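Local coordinates for protein elongin-C (Saccharomyces cerevisiae, PDB 5ZB2) that serves as the SKP1-family linker of a cullin-3 ubiquitin ligase that polyubiquitylates monoubiquitylated RNA polymerase II and takes part in global genomic repair, at residues K51-H56 / S91-L96. Numbering follows the deposited sequence.
Sequences KQFDSH and SLELLL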
loop_
_atom_site.group_PDB
_atom_site.type_symbol
_atom_site.label_atom_id
_atom_site.label_comp_id
_atom_site.label_asym_id
_atom_site.label_seq_id
_atom_site.Cartn_x
_atom_site.Cartn_y
_atom_site.Cartn_z
ATOM N N LYS B 51 39.805 -10.306 -11.417
ATOM C CA LYS B 51 39.827 -9.732 -10.086
ATOM C C LYS B 51 38.395 -9.490 -9.606
ATOM O O LYS B 51 37.432 -9.561 -10.373
ATOM C CB LYS B 51 40.625 -8.429 -10.080
ATOM C CG LYS B 51 42.069 -8.589 -10.536
ATOM C CD LYS B 51 42.815 -7.264 -10.504
ATOM C CE LYS B 51 44.267 -7.434 -10.924
ATOM N NZ LYS B 51 45.022 -6.152 -10.861
ATOM N N GLN B 52 38.266 -9.209 -8.311
ATOM C CA GLN B 52 36.990 -8.932 -7.655
ATOM C C GLN B 52 36.117 -10.170 -7.504
ATOM O O GLN B 52 34.960 -10.051 -7.081
ATOM C CB GLN B 52 36.192 -7.852 -8.395
ATOM C CG GLN B 52 36.926 -6.532 -8.562
ATOM C CD GLN B 52 36.180 -5.565 -9.463
ATOM O OE1 GLN B 52 35.234 -5.945 -10.152
ATOM N NE2 GLN B 52 36.604 -4.306 -9.459
ATOM N N PHE B 53 36.628 -11.357 -7.833
ATOM C CA PHE B 53 35.876 -12.598 -7.697
ATOM C C PHE B 53 36.737 -13.636 -6.996
ATOM O O PHE B 53 37.900 -13.834 -7.360
ATOM C CB PHE B 53 35.416 -13.123 -9.063
ATOM C CG PHE B 53 34.298 -12.326 -9.680
ATOM C CD1 PHE B 53 33.297 -11.774 -8.895
ATOM C CD2 PHE B 53 34.248 -12.133 -11.050
ATOM C CE1 PHE B 53 32.272 -11.047 -9.463
ATOM C CE2 PHE B 53 33.223 -11.403 -11.624
ATOM C CZ PHE B 53 32.234 -10.860 -10.829
ATOM N N ASP B 54 36.157 -14.300 -5.999
ATOM C CA ASP B 54 36.876 -15.272 -5.193
ATOM C C ASP B 54 37.034 -16.592 -5.946
ATOM O O ASP B 54 36.468 -16.807 -7.022
ATOM C CB ASP B 54 36.154 -15.502 -3.867
ATOM C CG ASP B 54 36.014 -14.231 -3.052
ATOM O OD1 ASP B 54 36.895 -13.353 -3.162
ATOM O OD2 ASP B 54 35.021 -14.109 -2.304
ATOM N N SER B 55 37.815 -17.494 -5.349
ATOM C CA SER B 55 38.127 -18.762 -5.998
ATOM C C SER B 55 36.896 -19.652 -6.104
ATOM O O SER B 55 36.707 -20.341 -7.114
ATOM C CB SER B 55 39.240 -19.471 -5.226
ATOM O OG SER B 55 40.401 -18.660 -5.156
ATOM N N HIS B 56 36.048 -19.656 -5.074
ATOM C CA HIS B 56 34.863 -20.507 -5.095
ATOM C C HIS B 56 33.871 -20.069 -6.166
ATOM O O HIS B 56 33.103 -20.896 -6.672
ATOM C CB HIS B 56 34.195 -20.505 -3.719
ATOM C CG HIS B 56 33.746 -19.153 -3.263
ATOM N ND1 HIS B 56 32.446 -18.715 -3.398
ATOM C CD2 HIS B 56 34.423 -18.141 -2.671
ATOM C CE1 HIS B 56 32.342 -17.492 -2.909
ATOM N NE2 HIS B 56 33.528 -17.120 -2.463
ATOM N N SER B 91 24.740 -17.045 -3.993
ATOM C CA SER B 91 23.806 -16.776 -5.082
ATOM C C SER B 91 23.948 -15.348 -5.600
ATOM O O SER B 91 23.924 -15.120 -6.814
ATOM C CB SER B 91 22.373 -17.046 -4.626
ATOM O OG SER B 91 22.064 -16.335 -3.441
ATOM N N LEU B 92 24.104 -14.374 -4.701
ATOM C CA LEU B 92 24.229 -12.985 -5.136
ATOM C C LEU B 92 25.519 -12.772 -5.918
ATOM O O LEU B 92 25.498 -12.301 -7.061
ATOM C CB LEU B 92 24.166 -12.042 -3.933
ATOM C CG LEU B 92 22.783 -11.760 -3.340
ATOM C CD1 LEU B 92 22.904 -10.851 -2.124
ATOM C CD2 LEU B 92 21.846 -11.138 -4.367
ATOM N N GLU B 93 26.661 -13.115 -5.316
ATOM C CA GLU B 93 27.939 -12.886 -5.983
ATOM C C GLU B 93 28.018 -13.654 -7.297
ATOM O O GLU B 93 28.568 -13.152 -8.285
ATOM C CB GLU B 93 29.093 -13.278 -5.060
ATOM C CG GLU B 93 30.464 -12.890 -5.595
ATOM C CD GLU B 93 31.574 -13.115 -4.587
ATOM O OE1 GLU B 93 31.274 -13.535 -3.449
ATOM O OE2 GLU B 93 32.750 -12.868 -4.933
ATOM N N LEU B 94 27.465 -14.868 -7.337
ATOM C CA LEU B 94 27.488 -15.638 -8.576
ATOM C C LEU B 94 26.627 -14.990 -9.653
ATOM O O LEU B 94 26.966 -15.062 -10.841
ATOM C CB LEU B 94 27.027 -17.074 -8.320
ATOM C CG LEU B 94 27.134 -18.037 -9.508
ATOM C CD1 LEU B 94 28.565 -18.127 -10.022
ATOM C CD2 LEU B 94 26.622 -19.423 -9.134
ATOM N N LEU B 95 25.515 -14.357 -9.270
ATOM C CA LEU B 95 24.707 -13.634 -10.246
ATOM C C LEU B 95 25.519 -12.526 -10.904
ATOM O O LEU B 95 25.488 -12.361 -12.129
ATOM C CB LEU B 95 23.456 -13.059 -9.576
ATOM C CG LEU B 95 22.625 -12.091 -10.428
ATOM C CD1 LEU B 95 22.206 -12.729 -11.748
ATOM C CD2 LEU B 95 21.407 -11.632 -9.652
ATOM N N LEU B 96 26.259 -11.759 -10.101
ATOM C CA LEU B 96 27.070 -10.678 -10.650
ATOM C C LEU B 96 28.125 -11.212 -11.612
ATOM O O LEU B 96 28.406 -10.590 -12.644
ATOM C CB LEU B 96 27.729 -9.889 -9.517
ATOM C CG LEU B 96 26.786 -9.246 -8.500
ATOM C CD1 LEU B 96 27.580 -8.464 -7.458
ATOM C CD2 LEU B 96 25.766 -8.345 -9.187
#
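Phe-53 and Glu-93 bring the two backbones nearest each other, their CA atoms 8.1 Å apart, where the turn leading into helix 55-71 passes the first turns of helix 91-101. Side chains bridge most of that gap, chiefly Glu-93. Its CG is anti to the backbone N (chi1 -172°) and the chain runs on extended, carrying the carboxylate across to the turn. There OE2 meets the rim of the Phe-53 ring at CD1, 4.1 Å away, the two side chains passing with opposite headings. The same oxygen lies 3.7 Å from OD2 of Asp-54, carboxylate against carboxylate with planes 78° apart. Such a pairing of like charges is probably unfavourable, and His-56, if protonated, might ease it: its NE2 gives a weak 3.4 Å hydrogen bond to Asp-54 OD2, while its CE1 is 4.1 Å from Glu-93 OE1. Farther along the helix, CZ of Phe-53 reaches the backbone of Leu-96, 4.2 Å from its C. An alanine in place of Glu-93 would probably open a gap beside CD1 of Phe-53 and leave CE1 of His-56 without its carboxylate neighbour. Asp-54 occupies the N-cap position of helix 55-71 without making a capping bond through its side chain. This surface contact lays the loop between strand 47-49 and helix 55-71, with His-56 in the helix's first turn, against helix 91-101 of the Skp1/BTB-POZ fold. Phe-53 bonds through its backbone to Lys-25 and Ser-24 OG, just past strand 19-23, and packs on Leu-58; Glu-93 packs on Ile-57, and Leu-92 and Leu-95 on RAD7 chains.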